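Local coordinates for phenylalanine hydroxylase (PDB 2V27), which probably converts L-phenylalanine to L-tyrosine with molecular oxygen and tetrahydrobiopterin, using a single non-haem iron, in the first step of phenylalanine breakdown, at residues 46-56 with 124-133. Sequence-based numbering, arbitrary orientation.
Sequences EYHEGLAKLNL and IFGHCPLLTN. With FE (Fe (III) ion), chain E.
Y47 reaches from helix 46-54 to the backbone of the iron-bearing helix, its OH donating to F125 O at 2.6 Å. The acceptor lies near the plane of the phenol ring, whereas the hydroxyl is tilted 32° from the carbonyl plane. Y47 OH also sits 3.1 Å above the plane of the F125 ring, offset toward its CD2-CE2 rim. With CG anti to the backbone N (chi1 175°), the phenol runs alongside P129, whose CG comes 3.5 Å from Y47 CE1, and L130 CG meets the ring edge. A phenylalanine in place of Y47 would probably leave F125 O without its phenolic donor and the F125 face without the hydroxyl that covers it. P129 is in turn a knob in a hole formed by Y47, G50, L51 and L54. The two helices cross at 91°, and G50 allows them to close in: its CA touches P129 O at 3.3 Å in a CH···O contact, where a side chain would clash. Buried beside this closure, T132 OG1 bonds back to P129 O (2.8 Å). The kinked helix 124-131 belongs to the catalytic domain of the aromatic amino acid hydroxylases. On its other side H127 NE2 binds iron, in a site completed by H122, E167 and waters. Toward solvent the contact thins to K53, whose extended chain passes T132 with CD 3.6 Å from OG1, and whose NZ donates to a water that in turn donates to OG1. At the opposite end of helix 46-54 from L54, E46 brushes L130 CD2 through its CB, while its carboxylate turns away to V230 N.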
ATOM      1  N   GLU B  46       2.057  17.015 -24.633  1.00  9.63           N
ATOM      2  CA  GLU B  46       1.247  16.230 -25.577  1.00 10.20           C
ATOM      3  C   GLU B  46      -0.189  16.075 -25.057  1.00 11.14           C
ATOM      4  O   GLU B  46      -1.148  16.050 -25.817  1.00 10.29           O
ATOM      5  CB  GLU B  46       1.881  14.852 -25.828  1.00  9.81           C
ATOM      6  CG  GLU B  46       3.303  14.903 -26.460  1.00 10.60           C
ATOM      7  CD  GLU B  46       4.466  14.911 -25.448  1.00  9.09           C
ATOM      8  OE1 GLU B  46       4.306  15.443 -24.325  1.00 10.57           O
ATOM      9  OE2 GLU B  46       5.482  14.277 -25.814  1.00 11.89           O
ATOM     10  N   TYR B  47      -0.300  15.930 -23.737  1.00  9.64           N
ATOM     11  CA  TYR B  47      -1.574  15.800 -23.062  1.00  9.24           C
ATOM     12  C   TYR B  47      -2.345  17.140 -23.149  1.00  9.00           C
ATOM     13  O   TYR B  47      -3.534  17.135 -23.503  1.00  8.87           O
ATOM     14  CB  TYR B  47      -1.377  15.341 -21.594  1.00  8.56           C
ATOM     15  CG  TYR B  47      -2.673  15.317 -20.826  1.00  8.56           C
ATOM     16  CD1 TYR B  47      -3.474  14.152 -20.820  1.00  7.97           C
ATOM     17  CD2 TYR B  47      -3.133  16.446 -20.150  1.00  9.73           C
ATOM     18  CE1 TYR B  47      -4.670  14.112 -20.100  1.00  8.15           C
ATOM     19  CE2 TYR B  47      -4.348  16.431 -19.454  1.00 10.39           C
ATOM     20  CZ  TYR B  47      -5.105  15.277 -19.438  1.00  8.31           C
ATOM     21  OH  TYR B  47      -6.304  15.282 -18.788  1.00 11.11           O
ATOM     22  N   HIS B  48      -1.690  18.278 -22.847  1.00  9.14           N
ATOM     23  CA  HIS B  48      -2.340  19.563 -22.959  1.00 11.52           C
ATOM     24  C   HIS B  48      -2.819  19.838 -24.399  1.00 11.62           C
ATOM     25  O   HIS B  48      -3.947  20.320 -24.581  1.00 12.61           O
ATOM     26  CB  HIS B  48      -1.405  20.649 -22.496  1.00 10.92           C
ATOM     27  CG  HIS B  48      -1.236  20.682 -21.010  1.00 13.48           C
ATOM     28  ND1 HIS B  48      -2.218  21.150 -20.163  1.00 15.38           N
ATOM     29  CD2 HIS B  48      -0.199  20.311 -20.216  1.00 15.00           C
ATOM     30  CE1 HIS B  48      -1.788  21.079 -18.914  1.00 16.47           C
ATOM     31  NE2 HIS B  48      -0.556  20.598 -18.919  1.00 16.27           N
ATOM     32  N   GLU B  49      -2.015  19.462 -25.390  1.00 10.98           N
ATOM     33  CA  GLU B  49      -2.451  19.564 -26.786  1.00 11.04           C
ATOM     34  C   GLU B  49      -3.751  18.756 -27.011  1.00 10.63           C
ATOM     35  O   GLU B  49      -4.737  19.256 -27.621  1.00 11.65           O
ATOM     36  CB  GLU B  49      -1.375  19.053 -27.734  1.00 11.63           C
ATOM     37  CG  GLU B  49      -1.906  19.150 -29.218  1.00 15.60           C
ATOM     38  CD  GLU B  49      -0.912  18.678 -30.241  0.50 15.97           C
ATOM     39  OE1 GLU B  49      -0.004  17.877 -29.872  0.75 15.34           O
ATOM     40  OE2 GLU B  49      -1.015  19.145 -31.410  0.75 17.35           O
ATOM     41  N   GLY B  50      -3.807  17.543 -26.446  1.00  9.32           N
ATOM     42  CA  GLY B  50      -4.985  16.698 -26.563  1.00  9.44           C
ATOM     43  C   GLY B  50      -6.193  17.288 -25.873  1.00  9.69           C
ATOM     44  O   GLY B  50      -7.320  17.191 -26.398  1.00  9.51           O
ATOM     45  N   LEU B  51      -6.015  17.939 -24.710  1.00  9.77           N
ATOM     46  CA  LEU B  51      -7.148  18.666 -24.104  1.00 10.78           C
ATOM     47  C   LEU B  51      -7.727  19.749 -25.045  1.00 10.89           C
ATOM     48  O   LEU B  51      -8.939  19.942 -25.108  1.00 11.48           O
ATOM     49  CB  LEU B  51      -6.716  19.331 -22.788  1.00 12.26           C
ATOM     50  CG  LEU B  51      -6.662  18.429 -21.554  1.00 14.35           C
ATOM     51  CD1 LEU B  51      -6.239  19.358 -20.348  1.00 16.19           C
ATOM     52  CD2 LEU B  51      -8.003  17.705 -21.249  1.00 14.69           C
ATOM     53  N   ALA B  52      -6.847  20.461 -25.727  1.00 11.53           N
ATOM     54  CA  ALA B  52      -7.248  21.568 -26.619  1.00 12.76           C
ATOM     55  C   ALA B  52      -8.051  20.959 -27.792  1.00 13.10           C
ATOM     56  O   ALA B  52      -9.047  21.563 -28.258  1.00 12.69           O
ATOM     57  CB  ALA B  52      -6.067  22.239 -27.128  1.00 12.95           C
ATOM     58  N   LYS B  53      -7.631  19.783 -28.279  1.00 11.68           N
ATOM     59  CA  LYS B  53      -8.424  19.083 -29.299  1.00 11.13           C
ATOM     60  C   LYS B  53      -9.776  18.581 -28.826  1.00 10.61           C
ATOM     61  O   LYS B  53     -10.715  18.626 -29.621  1.00 11.40           O
ATOM     62  CB  LYS B  53      -7.633  17.910 -29.891  1.00  9.62           C
ATOM     63  CG  LYS B  53      -6.424  18.358 -30.682  1.00 10.11           C
ATOM     64  CD  LYS B  53      -5.593  17.175 -31.223  1.00 11.58           C
ATOM     65  CE  LYS B  53      -4.360  17.663 -31.925  1.00 12.55           C
ATOM     66  NZ  LYS B  53      -3.571  16.496 -32.491  1.00 12.06           N
ATOM     67  N   LEU B  54      -9.896  18.043 -27.607  1.00  9.61           N
ATOM     68  CA  LEU B  54     -11.171  17.488 -27.117  1.00 10.80           C
ATOM     69  C   LEU B  54     -12.176  18.559 -26.726  1.00 10.89           C
ATOM     70  O   LEU B  54     -13.384  18.325 -26.851  1.00 12.81           O
ATOM     71  CB  LEU B  54     -11.001  16.556 -25.889  1.00 10.68           C
ATOM     72  CG  LEU B  54     -10.290  15.251 -26.183  1.00 13.26           C
ATOM     73  CD1 LEU B  54     -10.243  14.478 -24.871  1.00 15.91           C
ATOM     74  CD2 LEU B  54     -10.958  14.414 -27.281  1.00 15.12           C
ATOM     75  N   ASN B  55     -11.694  19.687 -26.186  1.00 10.47           N
ATOM     76  CA  ASN B  55     -12.581  20.721 -25.671  1.00 11.15           C
ATOM     77  C   ASN B  55     -13.671  20.113 -24.788  1.00 12.42           C
ATOM     78  O   ASN B  55     -14.847  20.361 -24.982  1.00 13.12           O
ATOM     79  CB  ASN B  55     -13.119  21.550 -26.849  1.00 12.34           C
ATOM     80  CG  ASN B  55     -14.014  22.731 -26.433  1.00 13.63           C
ATOM     81  OD1 ASN B  55     -13.962  23.215 -25.320  1.00 17.42           O
ATOM     82  ND2 ASN B  55     -14.816  23.223 -27.407  1.00 15.26           N
ATOM     83  N   LEU B  56     -13.251  19.373 -23.769  1.00 12.07           N
ATOM     84  CA  LEU B  56     -14.179  18.726 -22.842  1.00 13.09           C
ATOM     85  C   LEU B  56     -15.006  19.758 -22.064  1.00 13.12           C
ATOM     86  O   LEU B  56     -14.505  20.847 -21.724  1.00 13.83           O
ATOM     87  CB  LEU B  56     -13.391  17.849 -21.844  1.00 12.93           C
ATOM     88  CG  LEU B  56     -12.666  16.646 -22.486  1.00 13.65           C
ATOM     89  CD1 LEU B  56     -11.854  15.988 -21.379  1.00 12.51           C
ATOM     90  CD2 LEU B  56     -13.599  15.632 -23.137  1.00 14.64           C
ATOM     91  N   ILE B 124     -11.999   9.354 -19.552  1.00 10.13           N
ATOM     92  CA  ILE B 124     -12.097  10.481 -20.474  1.00 11.06           C
ATOM     93  C   ILE B 124     -11.061  11.573 -20.140  1.00 10.64           C
ATOM     94  O   ILE B 124     -10.403  12.085 -21.041  1.00 11.28           O
ATOM     95  CB  ILE B 124     -13.566  11.028 -20.549  1.00 10.53           C
ATOM     96  CG1 ILE B 124     -14.476   9.960 -21.184  1.00 14.07           C
ATOM     97  CG2 ILE B 124     -13.638  12.324 -21.346  1.00 11.65           C
ATOM     98  CD1 ILE B 124     -15.909  10.440 -21.413  1.00 15.22           C
ATOM     99  N   PHE B 125     -10.920  11.910 -18.851  1.00  9.81           N
ATOM    100  CA  PHE B 125      -9.939  12.899 -18.488  1.00  9.57           C
ATOM    101  C   PHE B 125      -8.503  12.328 -18.515  1.00  8.90           C
ATOM    102  O   PHE B 125      -7.541  12.977 -19.021  1.00  8.79           O
ATOM    103  CB  PHE B 125     -10.276  13.497 -17.122  1.00 10.17           C
ATOM    104  CG  PHE B 125      -9.447  14.689 -16.797  1.00  8.81           C
ATOM    105  CD1 PHE B 125      -9.937  15.994 -16.997  1.00 10.91           C
ATOM    106  CD2 PHE B 125      -8.215  14.496 -16.232  1.00 12.59           C
ATOM    107  CE1 PHE B 125      -9.120  17.120 -16.690  1.00 12.13           C
ATOM    108  CE2 PHE B 125      -7.420  15.555 -15.911  1.00 11.40           C
ATOM    109  CZ  PHE B 125      -7.833  16.861 -16.117  1.00 12.80           C
ATOM    110  N   GLY B 126      -8.336  11.125 -17.976  1.00  8.76           N
ATOM    111  CA  GLY B 126      -6.985  10.565 -17.887  1.00  9.39           C
ATOM    112  C   GLY B 126      -6.361  10.077 -19.200  1.00  8.50           C
ATOM    113  O   GLY B 126      -5.140  10.242 -19.399  1.00  9.30           O
ATOM    114  N   HIS B 127      -7.161   9.364 -20.034  1.00  8.81           N
ATOM    115  CA  HIS B 127      -6.626   8.715 -21.255  1.00  9.14           C
ATOM    116  C   HIS B 127      -7.013   9.375 -22.583  1.00 10.23           C
ATOM    117  O   HIS B 127      -6.211   9.509 -23.510  1.00 10.09           O
ATOM    118  CB  HIS B 127      -7.005   7.230 -21.305  1.00 10.46           C
ATOM    119  CG  HIS B 127      -6.386   6.402 -20.207  1.00 10.74           C
ATOM    120  ND1 HIS B 127      -5.024   6.374 -19.937  1.00 11.41           N
ATOM    121  CD2 HIS B 127      -6.966   5.598 -19.288  1.00  9.21           C
ATOM    122  CE1 HIS B 127      -4.802   5.566 -18.910  1.00 12.65           C
ATOM    123  NE2 HIS B 127      -5.956   5.095 -18.489  1.00 11.70           N
ATOM    124  N   CYS B 128      -8.261   9.824 -22.682  1.00  8.68           N
ATOM    125  CA  CYS B 128      -8.749  10.238 -23.997  1.00  9.36           C
ATOM    126  C   CYS B 128      -7.958  11.435 -24.605  1.00  8.77           C
ATOM    127  O   CYS B 128      -7.759  11.476 -25.824  1.00 10.68           O
ATOM    128  CB  CYS B 128     -10.255  10.503 -23.937  1.00  7.38           C
ATOM    129  SG  CYS B 128     -11.168   8.961 -23.932  1.00 11.86           S
ATOM    130  N   PRO B 129      -7.491  12.401 -23.796  1.00  7.97           N
ATOM    131  CA  PRO B 129      -6.732  13.453 -24.488  1.00  8.64           C
ATOM    132  C   PRO B 129      -5.480  12.930 -25.238  1.00  9.83           C
ATOM    133  O   PRO B 129      -5.126  13.448 -26.323  1.00  8.74           O
ATOM    134  CB  PRO B 129      -6.315  14.412 -23.355  1.00  9.63           C
ATOM    135  CG  PRO B 129      -7.360  14.193 -22.291  1.00  8.48           C
ATOM    136  CD  PRO B 129      -7.645  12.687 -22.345  1.00  8.83           C
ATOM    137  N   LEU B 130      -4.821  11.907 -24.698  1.00  8.83           N
ATOM    138  CA  LEU B 130      -3.689  11.341 -25.403  1.00  7.48           C
ATOM    139  C   LEU B 130      -4.040  10.427 -26.581  1.00  7.38           C
ATOM    140  O   LEU B 130      -3.191  10.189 -27.456  1.00  7.66           O
ATOM    141  CB  LEU B 130      -2.727  10.687 -24.390  1.00  7.53           C
ATOM    142  CG  LEU B 130      -1.896  11.760 -23.685  1.00 10.21           C
ATOM    143  CD1 LEU B 130      -1.298  11.107 -22.402  1.00 12.52           C
ATOM    144  CD2 LEU B 130      -0.803  12.298 -24.557  1.00 12.83           C
ATOM    145  N   LEU B 131      -5.304   9.952 -26.619  1.00  8.40           N
ATOM    146  CA  LEU B 131      -5.733   9.176 -27.768  1.00  8.79           C
ATOM    147  C   LEU B 131      -5.934  10.036 -29.023  1.00 10.08           C
ATOM    148  O   LEU B 131      -6.102   9.500 -30.145  1.00 11.34           O
ATOM    149  CB  LEU B 131      -6.995   8.343 -27.468  1.00  9.94           C
ATOM    150  CG  LEU B 131      -6.813   7.153 -26.500  1.00 10.37           C
ATOM    151  CD1 LEU B 131      -8.189   6.577 -26.056  1.00 11.67           C
ATOM    152  CD2 LEU B 131      -5.967   6.055 -27.138  1.00  8.69           C
ATOM    153  N   THR B 132      -5.857  11.375 -28.861  1.00  8.49           N
ATOM    154  CA  THR B 132      -5.816  12.260 -30.046  1.00  9.68           C
ATOM    155  C   THR B 132      -4.386  12.396 -30.611  1.00 10.54           C
ATOM    156  O   THR B 132      -4.181  12.995 -31.682  1.00 11.91           O
ATOM    157  CB  THR B 132      -6.330  13.710 -29.749  1.00  9.33           C
ATOM    158  OG1 THR B 132      -5.370  14.391 -28.901  1.00  9.22           O
ATOM    159  CG2 THR B 132      -7.662  13.730 -29.150  1.00  9.05           C
ATOM    160  N   ASN B 133      -3.388  11.896 -29.852  1.00  9.92           N
ATOM    161  CA  ASN B 133      -1.988  11.971 -30.235  1.00 10.12           C
ATOM    162  C   ASN B 133      -1.640  10.699 -31.020  1.00  9.69           C
ATOM    163  O   ASN B 133      -1.898   9.565 -30.563  1.00  9.92           O
ATOM    164  CB  ASN B 133      -1.132  12.109 -28.961  1.00 10.59           C
ATOM    165  CG  ASN B 133       0.388  12.101 -29.215  1.00 11.06           C
ATOM    166  OD1 ASN B 133       1.055  13.162 -29.137  1.00 13.63           O
ATOM    167  ND2 ASN B 133       0.953  10.931 -29.474  1.00  7.81           N
TER
HETATM  168 FE    FE E3008      -6.496   3.706 -16.936  1.00 10.69          FE
HETATM  169  O   HOH W   1      -2.965  15.429 -29.939  1.00 11.43           O
HETATM  170  O   HOH W   2      -7.128   2.064 -15.524  1.00 21.08           O
HETATM  171  O   HOH W   3      -8.029   2.798 -18.037  1.00 13.87           O